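Local coordinates for SnoaL-like domain-containing protein (Burkholderia thailandensis E264, PDB 3H3H) that is of unknown function but has the SnoaL-like fold of the NTF2 clan and probably binds a small molecule in its pocket, at residues Arg15-Ala20 and Glu103-Gly108; Ala8-Phe13 and Asp87-His92. All coordinates share one frame; numbering follows the deposited sequence.

In the fold
Helix 7-22 lies against the curved sheet of this SnoaL-like, NTF2-type fold, and the two contacts are successive places along it. Contact 2 uses its earlier part on strand 88-94, contact 1 its later part on strand 100-107; their centres are about 6 Å apart. The two strands are antiparallel neighbours, joined by probable hydrogen bonds from Phe105 N to Val89 O (2.8 Å) and from Ile91 N to Glu103 O (2.8 Å). Their side chains also merge, with Phe105 CE1 3.5 Å from Ile91 CD1. An unidentified ligand lies about 3 Å from the side chain of Glu103 but about 9 Å from that of Ile91, so contact 1 is nearer what is probably the pocket.

Contact 1: Arg15-Ala20 and Glu103-Gly108; sequences REWIDA and EVFHFG
Trp17 swings its indole toward the sheet with CG anti to the backbone N (chi1 -173°), while Phe105 turns its ring to meet it with CG anti to its own carbonyl carbon (chi1 -54°). The pair is T-shaped, the edge of Phe105 toward one face of the indole. The ring planes stand at 70°, with the centroids of the five-membered ring and Phe105 4.8 Å apart. Phe105 CZ leads the approach: it lies 3.4 Å above the indole plane, displaced toward the rim, and is 3.5 Å from Trp17 CE2. A broad indole and a phenyl ring together bridge the gap from helix to strand, where the nearest CA atoms, those of Trp17 and Phe105, are 10.9 Å apart.

Glu103 crosses the indole at about a right angle. Its OE1 lies 3.5 Å from Trp17 CZ2, a van der Waals approach. Glu103 OE2 is hydrogen-bonded to Tyr93 OH, and Trp17 NE1 to Tyr33 OH, which satisfies these buried polar atoms and would limit the groups' rotation. An unidentified ligand about 3 Å from the Glu103 side chain is consistent with this end of the core bordering a pocket. A helix packed on a curved sheet in this way is characteristic of the NTF2-like cone; here Trp21 and Phe13 also meet the indole from helix 7-22, Tyr93 and Ile91 from strand 88-94, and Ala116 of strand 113-121 packs on Phe105.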
loop_
_atom_site.group_PDB
_atom_site.type_symbol
_atom_site.label_atom_id
_atom_site.label_comp_id
_atom_site.label_asym_id
_atom_site.label_seq_id
_atom_site.Cartn_x
_atom_site.Cartn_y
_atom_site.Cartn_z
ATOM N N ARG B 15 -13.924 0.161 -7.967
ATOM C CA ARG B 15 -14.626 0.317 -9.229
ATOM C C ARG B 15 -15.058 1.768 -9.452
ATOM O O ARG B 15 -14.969 2.270 -10.569
ATOM C CB ARG B 15 -15.829 -0.642 -9.301
ATOM C CG ARG B 15 -16.668 -0.523 -10.568
ATOM C CD ARG B 15 -16.349 -1.541 -11.675
ATOM N NE ARG B 15 -17.428 -1.536 -12.645
ATOM C CZ ARG B 15 -18.438 -2.405 -12.644
ATOM N NH1 ARG B 15 -19.397 -2.312 -13.554
ATOM N NH2 ARG B 15 -18.482 -3.371 -11.737
ATOM N N GLU B 16 -15.499 2.460 -8.404
ATOM C CA GLU B 16 -15.905 3.851 -8.567
ATOM C C GLU B 16 -14.684 4.711 -8.794
ATOM O O GLU B 16 -14.734 5.577 -9.640
ATOM C CB GLU B 16 -16.706 4.367 -7.371
ATOM C CG GLU B 16 -17.971 3.633 -7.192
ATOM C CD GLU B 16 -18.777 4.085 -5.968
ATOM O OE1 GLU B 16 -18.290 4.837 -5.114
ATOM O OE2 GLU B 16 -19.908 3.625 -5.826
ATOM N N TRP B 17 -13.587 4.465 -8.063
ATOM C CA TRP B 17 -12.405 5.309 -8.166
ATOM C C TRP B 17 -11.781 5.150 -9.540
ATOM O O TRP B 17 -11.448 6.139 -10.192
ATOM C CB TRP B 17 -11.364 4.913 -7.085
ATOM C CG TRP B 17 -10.219 5.794 -7.005
ATOM C CD1 TRP B 17 -10.086 6.934 -6.247
ATOM C CD2 TRP B 17 -8.950 5.548 -7.581
ATOM N NE1 TRP B 17 -8.834 7.471 -6.434
ATOM C CE2 TRP B 17 -8.089 6.596 -7.176
ATOM C CE3 TRP B 17 -8.457 4.555 -8.425
ATOM C CZ2 TRP B 17 -6.771 6.690 -7.617
ATOM C CZ3 TRP B 17 -7.115 4.628 -8.814
ATOM C CH2 TRP B 17 -6.304 5.690 -8.437
ATOM N N ILE B 18 -11.619 3.912 -10.010
ATOM C CA ILE B 18 -11.089 3.664 -11.355
ATOM C C ILE B 18 -12.002 4.305 -12.418
ATOM O O ILE B 18 -11.536 4.985 -13.325
ATOM C CB ILE B 18 -10.957 2.172 -11.618
ATOM C CG1 ILE B 18 -9.856 1.570 -10.765
ATOM C CG2 ILE B 18 -10.705 1.859 -13.131
ATOM C CD1 ILE B 18 -8.448 1.910 -11.197
ATOM N N ASP B 19 -13.285 4.097 -12.264
ATOM C CA ASP B 19 -14.232 4.634 -13.250
ATOM C C ASP B 19 -14.210 6.144 -13.234
ATOM O O ASP B 19 -14.368 6.739 -14.293
ATOM C CB ASP B 19 -15.633 4.132 -12.989
ATOM C CG ASP B 19 -15.816 2.670 -13.396
ATOM O OD1 ASP B 19 -14.903 2.066 -13.987
ATOM O OD2 ASP B 19 -16.878 2.120 -13.108
ATOM N N ALA B 20 -14.022 6.769 -12.073
ATOM C CA ALA B 20 -14.053 8.233 -11.990
ATOM C C ALA B 20 -12.837 8.823 -12.721
ATOM O O ALA B 20 -12.951 9.797 -13.481
ATOM C CB ALA B 20 -14.084 8.708 -10.542
ATOM N N GLU B 103 -1.733 2.066 -5.119
ATOM C CA GLU B 103 -2.141 3.202 -4.353
ATOM C C GLU B 103 -2.859 2.718 -3.126
ATOM O O GLU B 103 -3.799 1.947 -3.211
ATOM C CB GLU B 103 -3.017 4.131 -5.237
ATOM C CG GLU B 103 -3.029 5.560 -4.851
ATOM C CD GLU B 103 -3.062 6.478 -6.062
ATOM O OE1 GLU B 103 -3.738 7.515 -5.997
ATOM O OE2 GLU B 103 -2.516 6.138 -7.133
ATOM N N VAL B 104 -2.434 3.218 -1.969
ATOM C CA VAL B 104 -3.001 2.826 -0.707
ATOM C C VAL B 104 -3.867 3.985 -0.219
ATOM O O VAL B 104 -3.401 5.158 -0.169
ATOM C CB VAL B 104 -1.920 2.559 0.308
ATOM C CG1 VAL B 104 -2.562 2.186 1.626
ATOM C CG2 VAL B 104 -0.993 1.375 -0.180
ATOM N N PHE B 105 -5.102 3.639 0.179
ATOM C CA PHE B 105 -6.052 4.622 0.630
ATOM C C PHE B 105 -6.493 4.318 2.025
ATOM O O PHE B 105 -7.036 3.234 2.309
ATOM C CB PHE B 105 -7.285 4.588 -0.251
ATOM C CG PHE B 105 -7.006 4.746 -1.725
ATOM C CD1 PHE B 105 -6.697 3.653 -2.539
ATOM C CD2 PHE B 105 -7.099 5.986 -2.335
ATOM C CE1 PHE B 105 -6.448 3.822 -3.869
ATOM C CE2 PHE B 105 -6.854 6.152 -3.700
ATOM C CZ PHE B 105 -6.530 5.082 -4.470
ATOM N N HIS B 106 -6.268 5.255 2.924
ATOM C CA HIS B 106 -6.708 5.149 4.285
ATOM C C HIS B 106 -7.991 5.911 4.453
ATOM O O HIS B 106 -8.140 7.026 3.957
ATOM C CB HIS B 106 -5.706 5.720 5.233
ATOM C CG HIS B 106 -4.433 4.963 5.257
ATOM N ND1 HIS B 106 -4.178 3.955 6.167
ATOM C CD2 HIS B 106 -3.354 5.033 4.438
ATOM C CE1 HIS B 106 -2.982 3.452 5.918
ATOM N NE2 HIS B 106 -2.453 4.092 4.885
ATOM N N PHE B 107 -8.929 5.289 5.159
ATOM C CA PHE B 107 -10.269 5.882 5.286
ATOM C C PHE B 107 -10.529 6.416 6.671
ATOM O O PHE B 107 -10.019 5.870 7.642
ATOM C CB PHE B 107 -11.353 4.876 4.958
ATOM C CG PHE B 107 -11.359 4.506 3.528
ATOM C CD1 PHE B 107 -10.437 3.557 3.038
ATOM C CD2 PHE B 107 -12.156 5.202 2.646
ATOM C CE1 PHE B 107 -10.407 3.284 1.673
ATOM C CE2 PHE B 107 -12.108 4.925 1.292
ATOM C CZ PHE B 107 -11.239 3.993 0.833
ATOM N N GLY B 108 -11.402 7.417 6.730
ATOM C CA GLY B 108 -11.748 8.061 7.967
ATOM C C GLY B 108 -13.105 7.611 8.418
ATOM O O GLY B 108 -13.662 6.683 7.839
#

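Contact 2: Ala8-Phe13 and Asp87-His92; sequences AFAQQF and DSVAIH
Phe13 and Ala10, which bring helix 7-22 against Val89 and Ile91, belong to a turn secured by a 2.8 Å hydrogen bond from Phe13 N to Phe9 O. The carbonyl oxygen of Ala10 is also used by the hydroxyl of Ser14, one turn on. These bonds tie up backbone atoms of the turn, while the side chains of Ala10 and Phe13 meet the strand with carbon alone; Ser14 packs alongside, on Val89 and Ile91.

The nearest backbones are those of Ala10 and Val89, whose CA atoms are 6.0 Å apart. The small methyl of Ala10 suits this close approach: its CB meets Val89 CG2 at 3.8 Å, with CG1 slightly farther off. Phe13 CG is anti to the backbone N (chi1 170°), which carries the ring out toward the strand, where CE2 touches Ile91 CD1 at 3.7 Å. Val89 CG1 reaches the same ring more loosely, 4.3 Å from CD2. Val89 and Ile91 both point at the helix, whereas Ala90 between them faces away and packs on Leu102 of the second subunit. The axes of helix 8-13 and strand 88-92 run at 42°, 9.1 Å apart at closest approach.

Phe105 and Phe107 each meet Phe13 edge-to-face. The closest contacts join carbon to carbon, so the seam relies on shape and burial, an oily layer between helix 7-22 and the sheet.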
loop_
_atom_site.group_PDB
_atom_site.type_symbol
_atom_site.label_atom_id
_atom_site.label_comp_id
_atom_site.label_asym_id
_atom_site.label_seq_id
_atom_site.Cartn_x
_atom_site.Cartn_y
_atom_site.Cartn_z
ATOM N N ALA B 8 -16.740 -5.875 0.407
ATOM C CA ALA B 8 -17.833 -5.162 -0.278
ATOM C C ALA B 8 -17.327 -3.742 -0.621
ATOM O O ALA B 8 -17.334 -3.286 -1.792
ATOM C CB ALA B 8 -19.081 -5.073 0.598
ATOM N N PHE B 9 -16.924 -3.064 0.443
ATOM C CA PHE B 9 -16.492 -1.703 0.348
ATOM C C PHE B 9 -15.248 -1.575 -0.551
ATOM O O PHE B 9 -15.187 -0.720 -1.427
ATOM C CB PHE B 9 -16.257 -1.137 1.756
ATOM C CG PHE B 9 -15.907 0.283 1.741
ATOM C CD1 PHE B 9 -16.886 1.243 1.619
ATOM C CD2 PHE B 9 -14.585 0.670 1.743
ATOM C CE1 PHE B 9 -16.554 2.563 1.549
ATOM C CE2 PHE B 9 -14.248 1.974 1.660
ATOM C CZ PHE B 9 -15.213 2.934 1.571
ATOM N N ALA B 10 -14.272 -2.447 -0.381
ATOM C CA ALA B 10 -13.017 -2.275 -1.096
ATOM C C ALA B 10 -13.204 -2.348 -2.618
ATOM O O ALA B 10 -12.626 -1.598 -3.397
ATOM C CB ALA B 10 -12.020 -3.336 -0.606
ATOM N N GLN B 11 -14.040 -3.273 -3.029
ATOM C CA GLN B 11 -14.306 -3.477 -4.435
ATOM C C GLN B 11 -15.119 -2.370 -5.038
ATOM O O GLN B 11 -14.796 -1.934 -6.132
ATOM C CB GLN B 11 -15.080 -4.790 -4.641
ATOM C CG GLN B 11 -14.247 -5.979 -4.259
ATOM C CD GLN B 11 -13.113 -6.178 -5.186
ATOM O OE1 GLN B 11 -13.299 -6.215 -6.414
ATOM N NE2 GLN B 11 -11.909 -6.312 -4.634
ATOM N N GLN B 12 -16.159 -1.928 -4.345
ATOM C CA GLN B 12 -17.033 -0.894 -4.859
ATOM C C GLN B 12 -16.259 0.437 -4.901
ATOM O O GLN B 12 -16.418 1.243 -5.830
ATOM C CB GLN B 12 -18.316 -0.804 -4.018
ATOM C CG GLN B 12 -19.361 0.177 -4.553
ATOM C CD GLN B 12 -19.794 -0.139 -5.974
ATOM O OE1 GLN B 12 -19.710 -1.289 -6.425
ATOM N NE2 GLN B 12 -20.300 0.879 -6.678
ATOM N N PHE B 13 -15.460 0.688 -3.871
ATOM C CA PHE B 13 -14.609 1.854 -3.874
ATOM C C PHE B 13 -13.682 1.788 -5.092
ATOM O O PHE B 13 -13.458 2.763 -5.809
ATOM C CB PHE B 13 -13.767 1.960 -2.591
ATOM C CG PHE B 13 -12.705 3.017 -2.660
ATOM C CD1 PHE B 13 -13.024 4.342 -2.515
ATOM C CD2 PHE B 13 -11.392 2.675 -2.879
ATOM C CE1 PHE B 13 -12.054 5.319 -2.656
ATOM C CE2 PHE B 13 -10.390 3.682 -2.989
ATOM C CZ PHE B 13 -10.728 4.958 -2.888
ATOM N N ASP B 87 -7.704 -0.254 7.937
ATOM C CA ASP B 87 -8.466 0.955 7.632
ATOM C C ASP B 87 -8.104 1.437 6.241
ATOM O O ASP B 87 -8.448 2.575 5.860
ATOM C CB ASP B 87 -8.172 2.048 8.655
ATOM C CG ASP B 87 -6.777 2.682 8.503
ATOM O OD1 ASP B 87 -5.926 2.248 7.682
ATOM O OD2 ASP B 87 -6.548 3.667 9.234
ATOM N N SER B 88 -7.517 0.545 5.443
ATOM C CA SER B 88 -7.038 0.934 4.127
ATOM C C SER B 88 -7.409 -0.083 3.048
ATOM O O SER B 88 -7.713 -1.278 3.355
ATOM C CB SER B 88 -5.546 1.154 4.146
ATOM O OG SER B 88 -4.813 0.036 4.620
ATOM N N VAL B 89 -7.430 0.426 1.823
ATOM C CA VAL B 89 -7.626 -0.364 0.617
ATOM C C VAL B 89 -6.419 -0.080 -0.248
ATOM O O VAL B 89 -5.961 1.055 -0.331
ATOM C CB VAL B 89 -8.923 0.037 -0.093
ATOM C CG1 VAL B 89 -9.058 -0.580 -1.454
ATOM C CG2 VAL B 89 -10.135 -0.404 0.777
ATOM N N ALA B 90 -5.912 -1.095 -0.914
ATOM C CA ALA B 90 -4.806 -0.918 -1.857
ATOM C C ALA B 90 -5.318 -1.263 -3.210
ATOM O O ALA B 90 -5.858 -2.362 -3.399
ATOM C CB ALA B 90 -3.637 -1.867 -1.525
ATOM N N ILE B 91 -5.225 -0.319 -4.136
ATOM C CA ILE B 91 -5.634 -0.551 -5.504
ATOM C C ILE B 91 -4.385 -0.704 -6.341
ATOM O O ILE B 91 -3.584 0.202 -6.418
ATOM C CB ILE B 91 -6.501 0.583 -6.074
ATOM C CG1 ILE B 91 -7.765 0.798 -5.195
ATOM C CG2 ILE B 91 -6.930 0.266 -7.565
ATOM C CD1 ILE B 91 -8.724 1.913 -5.768
ATOM N N HIS B 92 -4.285 -1.839 -7.033
ATOM C CA HIS B 92 -3.162 -2.139 -7.906
ATOM C C HIS B 92 -3.731 -1.947 -9.292
ATOM O O HIS B 92 -4.763 -2.521 -9.649
ATOM C CB HIS B 92 -2.691 -3.560 -7.605
ATOM C CG HIS B 92 -1.570 -4.038 -8.454
ATOM N ND1 HIS B 92 -0.468 -3.261 -8.745
ATOM C CD2 HIS B 92 -1.374 -5.232 -9.059
ATOM C CE1 HIS B 92 0.358 -3.961 -9.509
ATOM N NE2 HIS B 92 -0.148 -5.170 -9.685
#